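PDB 1WU4: reducing end xylose-releasing exo-oligoxylanase, which hydrolyses xylooligosaccharides of three or more units from the reducing end, releasing xylose with inversion of anomeric configuration. Local coordinates for residues I48-V52 against I87-I91; T164-N168 against M177-D181; H235-L240 against K290-F295. The protein carries 1 engineered substitution. All blocks are in the same frame, centred on the assembly; numbering follows the deposited sequence.

The three contacts lie well apart on the (alpha/alpha)6 barrel of a family 8 glycoside hydrolase, their centres about 30 to 37 Å from one another, and share no helix or strand. Contact 2 is the most buried: the end of helix 154-167 meets its following loop through one backbone bond, sulfur and indole, with an arginine at the margin. Contacts 1 and 3 are partly buried and lie on opposite sides of the chain's centre. In contact 1 a strand crosses helix 85-99, with isoleucines against a tyrosine ring and a stacked ion pair beyond it; in contact 3 a turn meets helix 282-295 through a lysine bonded to one backbone carbonyl and two phenylalanines beside a leucine.

Contact 1. Residues I48-V52 against I87-I91; sequences IYYEV and IFDRI
The Tyr49 ring has Ile87 CG2 over one face and Arg90 CD near its plane at the hydroxyl edge, while the guanidinium of Arg90 carries Glu51 CG over one face and Val52 O at its edge. These groups join a two-stranded antiparallel hairpin, 49-52 with 56-59, to helix 85-99 of the (alpha/alpha)6 barrel; the axes of 49-52 and 87-91 approach to 9.7 Å, at 76°. Ile87 CG2 makes a CH-pi contact 4.0 Å from the centroid of the Tyr49 ring, displaced toward its rim. Ile91 CG1 comes to the same ring obliquely, 3.9 Å from Tyr49 CE1. The Tyr49 ring reaches the helix because its chi1 of 167° turns CG away from the backbone N, and Phe40 of helix 25-40 also meets it there.

Beyond the hydroxyl the contact turns polar. Tyr49 OH donates to the anti lone pair of Glu51 OE2, 2.9 Å away, which helps fix the carboxylate beside the helix. That carboxylate stacks on the guanidinium, the two planes 26° apart. Glu51 OE2 and Arg90 NE, 3.3 Å apart, form a salt bridge by charge alone, because the oxygen stands well out of the guanidinium plane and no N-H points at it. The N-H groups find other partners: Arg90 NH1 bonds to the carbonyls of Gly53 and Leu56, so the arginine also ties the hairpin turn to the helix. A water bridges the salt-bridged pair, accepting from Arg90 NE at 2.9 Å and donating to Glu51 OE2 at 2.8 Å.

Contact 2. Residues T164-N168 against M177-D181; sequences TCVHN and MWNRD
One backbone hydrogen bond anchors the loop to the helix: Met177 N donates to Cys165 O over 2.8 Å, with an N-H...O angle of 153°. Cys165 lies in the last turn of helix 154-167, and the bond ties the returning loop to that turn, with Trp178 directed toward the helix and Met177 SD meeting the Cys165 sulfur.

The sulfur and apolar contacts gather round Cys165. Its SG lies 3.9 Å from Met177 SD, and the same sulfur is at the edge of the Trp178 six-membered ring, 5.5 Å from the centroid, a cysteine sulfur-aromatic contact. Cys165 CB touches Trp178 CZ3 at 3.8 Å. SG takes the place anti to the carbonyl carbon (chi1 -68°), where it meets both Met177 and Trp178. The indole is packed further by Trp219 and Tyr204, each edge-to-face with it.

Cation and polar contacts lie at the more open margin. Arg180, bent at chi2 and chi3, folds back across Val166 at about a right angle. Val166 CG1 is over one face of the guanidinium, 3.8 Å from Arg180 NE, and Arg180 CD comes within 3.3 Å of Val166 O. Past the valine the guanidinium approaches the His167 ring obliquely, the planes 62° apart, with Arg180 NH1 4.0 Å from His167 CE1. Glu170, in the connecting loop, joins the two: it forms a salt bridge with Arg180 NH2 and accepts from His167 ND1, while Asp215 holds NE2.

Helix end, returning loop, Trp219 of helix 216-233 and Tyr204 of helix 201-210 thus meet at one of the helix-to-helix connections of the (alpha/alpha)6 barrel.

Contact 3. Residues H235-L240 against K290-F295; sequences HPETGL and KIQAFF
Lys290 lies extended along the turn 236-238, its chain anti from CG outward, and delivers NZ to Pro236 O at 2.8 Å. The ammonium arrives tilted 32° from the carbonyl plane. On the way Lys290 CB and CG pass Glu237 O, and a water donates to both Glu237 O and Lys290 O. With an alanine in place of Lys290, Pro236 O would probably lose its ammonium donor and the 236-237 end of the turn one of its ties to the helix.

Leu240 and Phe294 cross at about a right angle: Leu240 CD1 sits over one face of the ring, 4.1 Å from the Phe294 centroid and 21° off the normal, a CH-pi contact. Leu240 CD2 reaches Phe295 CE2 obliquely at 4.0 Å. Thr238 runs beside Phe294, pointing the same way, and its CG2 touches CD1 of the ring.

The turn lies in the loop between helix 216-233 and strand 245-246 and rests against the last turns of helix 282-295 on the (alpha/alpha)6 barrel. Thr238 OG1 accepts from Leu240 N at 3.1 Å in an ST turn; with chi1 at 66° the hydroxyl is set between N and carbonyl carbon, and it also bonds to Ile308 O. His235 ND1 takes the N-H groups of both Glu237 and Thr238.

Gly239, with positive phi, comes within 5.0 Å of Ile291, CA to CA; a CB would run into Lys290 CB. The carbonyl oxygen of Gly239 lies 3.6 Å from Ile291 CG1.

Contact 1. Residues I48-V52 against I87-I91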
loop_
_atom_site.group_PDB
_atom_site.type_symbol
_atom_site.label_atom_id
_atom_site.label_comp_id
_atom_site.label_asym_id
_atom_site.label_seq_id
_atom_site.Cartn_x
_atom_site.Cartn_y
_atom_site.Cartn_z
ATOM N N ILE A 48 -11.805 7.437 -9.741
ATOM C CA ILE A 48 -12.011 6.147 -9.096
ATOM C C ILE A 48 -12.845 6.222 -7.817
ATOM O O ILE A 48 -13.221 5.193 -7.259
ATOM C CB ILE A 48 -10.660 5.480 -8.765
ATOM C CG1 ILE A 48 -9.853 6.383 -7.831
ATOM C CG2 ILE A 48 -9.888 5.224 -10.055
ATOM C CD1 ILE A 48 -8.509 5.807 -7.417
ATOM N N TYR A 49 -13.128 7.435 -7.352
ATOM C CA TYR A 49 -13.916 7.634 -6.138
ATOM C C TYR A 49 -15.342 8.042 -6.487
ATOM O O TYR A 49 -15.557 8.967 -7.269
ATOM C CB TYR A 49 -13.265 8.711 -5.263
ATOM C CG TYR A 49 -14.137 9.218 -4.133
ATOM C CD1 TYR A 49 -14.502 8.388 -3.072
ATOM C CD2 TYR A 49 -14.605 10.532 -4.131
ATOM C CE1 TYR A 49 -15.312 8.855 -2.038
ATOM C CE2 TYR A 49 -15.413 11.008 -3.106
ATOM C CZ TYR A 49 -15.763 10.166 -2.062
ATOM O OH TYR A 49 -16.561 10.638 -1.045
ATOM N N TYR A 50 -16.311 7.355 -5.890
ATOM C CA TYR A 50 -17.724 7.629 -6.138
ATOM C C TYR A 50 -18.473 7.940 -4.850
ATOM O O TYR A 50 -18.377 7.211 -3.862
ATOM C CB TYR A 50 -18.363 6.430 -6.839
ATOM C CG TYR A 50 -17.794 6.184 -8.215
ATOM C CD1 TYR A 50 -18.343 6.799 -9.340
ATOM C CD2 TYR A 50 -16.676 5.371 -8.389
ATOM C CE1 TYR A 50 -17.792 6.610 -10.605
ATOM C CE2 TYR A 50 -16.116 5.178 -9.646
ATOM C CZ TYR A 50 -16.677 5.799 -10.749
ATOM O OH TYR A 50 -16.121 5.612 -11.993
ATOM N N GLU A 51 -19.225 9.032 -4.872
ATOM C CA GLU A 51 -19.989 9.455 -3.711
ATOM C C GLU A 51 -21.423 8.940 -3.792
ATOM O O GLU A 51 -22.048 8.981 -4.852
ATOM C CB GLU A 51 -19.977 10.982 -3.626
ATOM C CG GLU A 51 -19.731 11.523 -2.234
ATOM C CD GLU A 51 -19.112 12.906 -2.256
ATOM O OE1 GLU A 51 -19.749 13.836 -2.795
ATOM O OE2 GLU A 51 -17.984 13.061 -1.738
ATOM N N VAL A 52 -21.932 8.447 -2.668
ATOM C CA VAL A 52 -23.291 7.923 -2.600
ATOM C C VAL A 52 -24.035 8.603 -1.456
ATOM O O VAL A 52 -23.600 8.552 -0.306
ATOM C CB VAL A 52 -23.290 6.397 -2.362
ATOM C CG1 VAL A 52 -24.719 5.874 -2.332
ATOM C CG2 VAL A 52 -22.492 5.701 -3.451
ATOM N N ILE A 87 -14.457 12.870 2.813
ATOM C CA ILE A 87 -14.241 11.718 1.945
ATOM C C ILE A 87 -13.847 10.497 2.775
ATOM O O ILE A 87 -14.344 9.393 2.549
ATOM C CB ILE A 87 -13.144 12.027 0.900
ATOM C CG1 ILE A 87 -13.642 13.123 -0.048
ATOM C CG2 ILE A 87 -12.773 10.773 0.128
ATOM C CD1 ILE A 87 -12.622 13.575 -1.071
ATOM N N PHE A 88 -12.959 10.704 3.742
ATOM C CA PHE A 88 -12.507 9.628 4.614
ATOM C C PHE A 88 -13.697 8.932 5.268
ATOM O O PHE A 88 -13.819 7.709 5.219
ATOM C CB PHE A 88 -11.596 10.192 5.707
ATOM C CG PHE A 88 -10.960 9.143 6.576
ATOM C CD1 PHE A 88 -9.648 8.733 6.345
ATOM C CD2 PHE A 88 -11.665 8.566 7.628
ATOM C CE1 PHE A 88 -9.048 7.767 7.150
ATOM C CE2 PHE A 88 -11.074 7.596 8.439
ATOM C CZ PHE A 88 -9.760 7.196 8.200
ATOM N N ASP A 89 -14.568 9.726 5.886
ATOM C CA ASP A 89 -15.743 9.196 6.573
ATOM C C ASP A 89 -16.728 8.493 5.645
ATOM O O ASP A 89 -17.324 7.487 6.021
ATOM C CB ASP A 89 -16.447 10.317 7.342
ATOM C CG ASP A 89 -15.678 10.744 8.578
ATOM O OD1 ASP A 89 -16.052 11.765 9.198
ATOM O OD2 ASP A 89 -14.698 10.053 8.939
ATOM N N ARG A 90 -16.905 9.020 4.437
ATOM C CA ARG A 90 -17.811 8.395 3.483
ATOM C C ARG A 90 -17.318 6.986 3.145
ATOM O O ARG A 90 -18.098 6.034 3.106
ATOM C CB ARG A 90 -17.906 9.231 2.203
ATOM C CG ARG A 90 -18.849 10.431 2.294
ATOM C CD ARG A 90 -18.752 11.280 1.031
ATOM N NE ARG A 90 -19.678 12.411 1.025
ATOM C CZ ARG A 90 -20.964 12.329 0.697
ATOM N NH1 ARG A 90 -21.493 11.166 0.342
ATOM N NH2 ARG A 90 -21.721 13.419 0.714
ATOM N N ILE A 91 -16.014 6.857 2.915
ATOM C CA ILE A 91 -15.417 5.568 2.576
ATOM C C ILE A 91 -15.435 4.598 3.759
ATOM O O ILE A 91 -15.814 3.434 3.614
ATOM C CB ILE A 91 -13.955 5.750 2.098
ATOM C CG1 ILE A 91 -13.928 6.567 0.802
ATOM C CG2 ILE A 91 -13.300 4.389 1.887
ATOM C CD1 ILE A 91 -12.531 6.962 0.353
HETATM O O HOH W 1 -17.714 14.565 0.591
#

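Contact 2. Residues T164-N168 against M177-D181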
loop_
_atom_site.group_PDB
_atom_site.type_symbol
_atom_site.label_atom_id
_atom_site.label_comp_id
_atom_site.label_asym_id
_atom_site.label_seq_id
_atom_site.Cartn_x
_atom_site.Cartn_y
_atom_site.Cartn_z
ATOM N N THR A 164 -7.423 -8.029 16.621
ATOM C CA THR A 164 -7.916 -9.198 15.905
ATOM C C THR A 164 -6.823 -9.781 15.009
ATOM O O THR A 164 -6.602 -10.991 14.989
ATOM C CB THR A 164 -9.136 -8.833 15.036
ATOM O OG1 THR A 164 -10.136 -8.222 15.861
ATOM C CG2 THR A 164 -9.716 -10.075 14.376
ATOM N N CYS A 165 -6.138 -8.909 14.274
ATOM C CA CYS A 165 -5.073 -9.337 13.372
ATOM C C CYS A 165 -3.994 -10.168 14.055
ATOM O O CYS A 165 -3.427 -11.070 13.444
ATOM C CB CYS A 165 -4.420 -8.121 12.711
ATOM S SG CYS A 165 -5.488 -7.230 11.558
ATOM N N VAL A 166 -3.719 -9.866 15.319
ATOM C CA VAL A 166 -2.687 -10.584 16.058
ATOM C C VAL A 166 -3.197 -11.744 16.911
ATOM O O VAL A 166 -2.559 -12.797 16.977
ATOM C CB VAL A 166 -1.911 -9.614 16.991
ATOM C CG1 VAL A 166 -0.879 -10.378 17.812
ATOM C CG2 VAL A 166 -1.233 -8.534 16.168
ATOM N N HIS A 167 -4.356 -11.558 17.535
ATOM C CA HIS A 167 -4.905 -12.556 18.449
ATOM C C HIS A 167 -6.046 -13.456 17.997
ATOM O O HIS A 167 -6.440 -14.358 18.739
ATOM C CB HIS A 167 -5.320 -11.847 19.739
ATOM C CG HIS A 167 -4.176 -11.212 20.463
ATOM N ND1 HIS A 167 -3.377 -11.907 21.344
ATOM C CD2 HIS A 167 -3.667 -9.960 20.400
ATOM C CE1 HIS A 167 -2.424 -11.111 21.793
ATOM N NE2 HIS A 167 -2.576 -9.924 21.234
ATOM N N ASN A 168 -6.582 -13.233 16.802
ATOM C CA ASN A 168 -7.693 -14.058 16.332
ATOM C C ASN A 168 -7.341 -15.542 16.407
ATOM O O ASN A 168 -6.247 -15.953 16.019
ATOM C CB ASN A 168 -8.062 -13.695 14.893
ATOM C CG ASN A 168 -9.519 -13.977 14.576
ATOM O OD1 ASN A 168 -9.891 -14.145 13.414
ATOM N ND2 ASN A 168 -10.354 -14.013 15.608
ATOM N N MET A 177 -3.767 -12.680 11.178
ATOM C CA MET A 177 -3.250 -12.293 9.871
ATOM C C MET A 177 -1.727 -12.271 9.853
ATOM O O MET A 177 -1.115 -12.054 8.809
ATOM C CB MET A 177 -3.800 -10.934 9.450
ATOM C CG MET A 177 -5.255 -10.990 9.026
ATOM S SD MET A 177 -5.819 -9.438 8.333
ATOM C CE MET A 177 -7.271 -9.978 7.449
ATOM N N TRP A 178 -1.131 -12.484 11.022
ATOM C CA TRP A 178 0.320 -12.546 11.169
ATOM C C TRP A 178 0.636 -13.876 11.826
ATOM O O TRP A 178 -0.076 -14.302 12.738
ATOM C CB TRP A 178 0.839 -11.427 12.080
ATOM C CG TRP A 178 1.219 -10.172 11.365
ATOM C CD1 TRP A 178 2.482 -9.752 11.056
ATOM C CD2 TRP A 178 0.328 -9.182 10.846
ATOM N NE1 TRP A 178 2.430 -8.561 10.374
ATOM C CE2 TRP A 178 1.118 -8.188 10.230
ATOM C CE3 TRP A 178 -1.066 -9.039 10.839
ATOM C CZ2 TRP A 178 0.561 -7.062 9.611
ATOM C CZ3 TRP A 178 -1.620 -7.924 10.224
ATOM C CH2 TRP A 178 -0.807 -6.950 9.618
ATOM N N ASN A 179 1.685 -14.541 11.360
ATOM C CA ASN A 179 2.083 -15.792 11.982
ATOM C C ASN A 179 2.767 -15.343 13.270
ATOM O O ASN A 179 3.695 -14.534 13.238
ATOM C CB ASN A 179 3.053 -16.554 11.081
ATOM C CG ASN A 179 3.586 -17.810 11.735
ATOM O OD1 ASN A 179 4.429 -17.744 12.630
ATOM N ND2 ASN A 179 3.087 -18.963 11.299
ATOM N N ARG A 180 2.293 -15.849 14.402
ATOM C CA ARG A 180 2.834 -15.460 15.701
ATOM C C ARG A 180 4.281 -15.868 15.957
ATOM O O ARG A 180 4.981 -15.220 16.735
ATOM C CB ARG A 180 1.940 -16.011 16.814
ATOM C CG ARG A 180 0.515 -15.478 16.770
ATOM C CD ARG A 180 0.472 -13.989 17.079
ATOM N NE ARG A 180 0.781 -13.710 18.480
ATOM C CZ ARG A 180 -0.005 -14.045 19.499
ATOM N NH1 ARG A 180 0.356 -13.755 20.742
ATOM N NH2 ARG A 180 -1.157 -14.665 19.278
ATOM N N ASP A 181 4.731 -16.931 15.298
ATOM C CA ASP A 181 6.093 -17.408 15.490
ATOM C C ASP A 181 7.138 -16.642 14.687
ATOM O O ASP A 181 8.182 -16.274 15.226
ATOM C CB ASP A 181 6.180 -18.900 15.160
ATOM C CG ASP A 181 5.299 -19.744 16.059
ATOM O OD1 ASP A 181 5.386 -19.582 17.293
ATOM O OD2 ASP A 181 4.524 -20.570 15.533
#

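Contact 3. Residues H235-L240 against K290-F295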
loop_
_atom_site.group_PDB
_atom_site.type_symbol
_atom_site.label_atom_id
_atom_site.label_comp_id
_atom_site.label_asym_id
_atom_site.label_seq_id
_atom_site.Cartn_x
_atom_site.Cartn_y
_atom_site.Cartn_z
ATOM N N HIS A 235 15.022 -10.952 -5.622
ATOM C CA HIS A 235 16.102 -11.618 -6.348
ATOM C C HIS A 235 17.392 -10.832 -6.133
ATOM O O HIS A 235 17.408 -9.608 -6.260
ATOM C CB HIS A 235 15.766 -11.708 -7.838
ATOM C CG HIS A 235 16.685 -12.603 -8.607
ATOM N ND1 HIS A 235 17.888 -12.171 -9.121
ATOM C CD2 HIS A 235 16.601 -13.921 -8.902
ATOM C CE1 HIS A 235 18.507 -13.186 -9.699
ATOM N NE2 HIS A 235 17.746 -14.260 -9.579
ATOM N N PRO A 236 18.496 -11.528 -5.813
ATOM C CA PRO A 236 19.781 -10.866 -5.570
ATOM C C PRO A 236 20.394 -10.074 -6.717
ATOM O O PRO A 236 21.185 -9.163 -6.478
ATOM C CB PRO A 236 20.675 -12.014 -5.112
ATOM C CG PRO A 236 20.140 -13.171 -5.877
ATOM C CD PRO A 236 18.641 -12.994 -5.740
ATOM N N GLU A 237 20.036 -10.408 -7.951
ATOM C CA GLU A 237 20.594 -9.705 -9.102
ATOM C C GLU A 237 19.667 -8.642 -9.687
ATOM O O GLU A 237 20.084 -7.508 -9.934
ATOM C CB GLU A 237 20.961 -10.707 -10.201
ATOM C CG GLU A 237 21.836 -11.856 -9.729
ATOM C CD GLU A 237 23.098 -11.385 -9.037
ATOM O OE1 GLU A 237 23.869 -10.626 -9.663
ATOM O OE2 GLU A 237 23.322 -11.774 -7.870
ATOM N N THR A 238 18.406 -9.008 -9.896
ATOM C CA THR A 238 17.420 -8.103 -10.484
ATOM C C THR A 238 16.661 -7.262 -9.468
ATOM O O THR A 238 16.128 -6.206 -9.811
ATOM C CB THR A 238 16.363 -8.877 -11.259
ATOM O OG1 THR A 238 15.605 -9.666 -10.334
ATOM C CG2 THR A 238 17.010 -9.792 -12.289
ATOM N N GLY A 239 16.594 -7.748 -8.233
ATOM C CA GLY A 239 15.871 -7.040 -7.192
ATOM C C GLY A 239 14.372 -7.290 -7.267
ATOM O O GLY A 239 13.618 -6.773 -6.445
ATOM N N LEU A 240 13.944 -8.096 -8.234
ATOM C CA LEU A 240 12.521 -8.386 -8.419
ATOM C C LEU A 240 11.967 -9.371 -7.393
ATOM O O LEU A 240 12.580 -10.399 -7.109
ATOM C CB LEU A 240 12.276 -8.936 -9.828
ATOM C CG LEU A 240 12.774 -8.088 -11.002
ATOM C CD1 LEU A 240 12.444 -8.805 -12.301
ATOM C CD2 LEU A 240 12.135 -6.706 -10.975
ATOM N N LYS A 290 19.046 -2.046 -8.107
ATOM C CA LYS A 290 18.911 -3.283 -8.875
ATOM C C LYS A 290 17.656 -3.261 -9.746
ATOM O O LYS A 290 17.713 -3.569 -10.940
ATOM C CB LYS A 290 18.847 -4.498 -7.942
ATOM C CG LYS A 290 20.138 -4.811 -7.202
ATOM C CD LYS A 290 19.941 -5.994 -6.265
ATOM C CE LYS A 290 21.147 -6.186 -5.363
ATOM N NZ LYS A 290 20.932 -7.278 -4.373
ATOM N N ILE A 291 16.522 -2.905 -9.146
ATOM C CA ILE A 291 15.268 -2.857 -9.886
ATOM C C ILE A 291 15.339 -1.832 -11.013
ATOM O O ILE A 291 14.973 -2.120 -12.153
ATOM C CB ILE A 291 14.080 -2.482 -8.975
ATOM C CG1 ILE A 291 13.902 -3.527 -7.874
ATOM C CG2 ILE A 291 12.807 -2.384 -9.810
ATOM C CD1 ILE A 291 12.789 -3.188 -6.894
ATOM N N GLN A 292 15.813 -0.633 -10.691
ATOM C CA GLN A 292 15.906 0.408 -11.702
ATOM C C GLN A 292 16.903 0.026 -12.796
ATOM O O GLN A 292 16.667 0.293 -13.974
ATOM C CB GLN A 292 16.261 1.745 -11.043
ATOM C CG GLN A 292 15.172 2.227 -10.076
ATOM C CD GLN A 292 15.393 3.643 -9.570
ATOM O OE1 GLN A 292 16.511 4.162 -9.592
ATOM N NE2 GLN A 292 14.323 4.269 -9.089
ATOM N N ALA A 293 18.004 -0.616 -12.418
ATOM C CA ALA A 293 18.983 -1.038 -13.411
ATOM C C ALA A 293 18.328 -2.040 -14.363
ATOM O O ALA A 293 18.554 -2.005 -15.574
ATOM C CB ALA A 293 20.193 -1.672 -12.727
ATOM N N PHE A 294 17.504 -2.928 -13.813
ATOM C CA PHE A 294 16.827 -3.930 -14.622
ATOM C C PHE A 294 15.919 -3.304 -15.677
ATOM O O PHE A 294 15.834 -3.792 -16.806
ATOM C CB PHE A 294 15.996 -4.859 -13.738
ATOM C CG PHE A 294 15.285 -5.931 -14.505
ATOM C CD1 PHE A 294 15.984 -7.022 -15.009
ATOM C CD2 PHE A 294 13.920 -5.833 -14.763
ATOM C CE1 PHE A 294 15.338 -7.998 -15.759
ATOM C CE2 PHE A 294 13.264 -6.806 -15.514
ATOM C CZ PHE A 294 13.975 -7.892 -16.013
ATOM N N PHE A 295 15.241 -2.221 -15.311
ATOM C CA PHE A 295 14.329 -1.560 -16.237
ATOM C C PHE A 295 14.938 -0.423 -17.051
ATOM O O PHE A 295 14.281 0.129 -17.934
ATOM C CB PHE A 295 13.100 -1.058 -15.470
ATOM C CG PHE A 295 12.153 -2.155 -15.076
ATOM C CD1 PHE A 295 11.392 -2.804 -16.044
ATOM C CD2 PHE A 295 12.048 -2.570 -13.751
ATOM C CE1 PHE A 295 10.541 -3.855 -15.702
ATOM C CE2 PHE A 295 11.202 -3.620 -13.396
ATOM C CZ PHE A 295 10.446 -4.265 -14.374
HETATM O O HOH W 2 19.621 -5.366 -11.764
#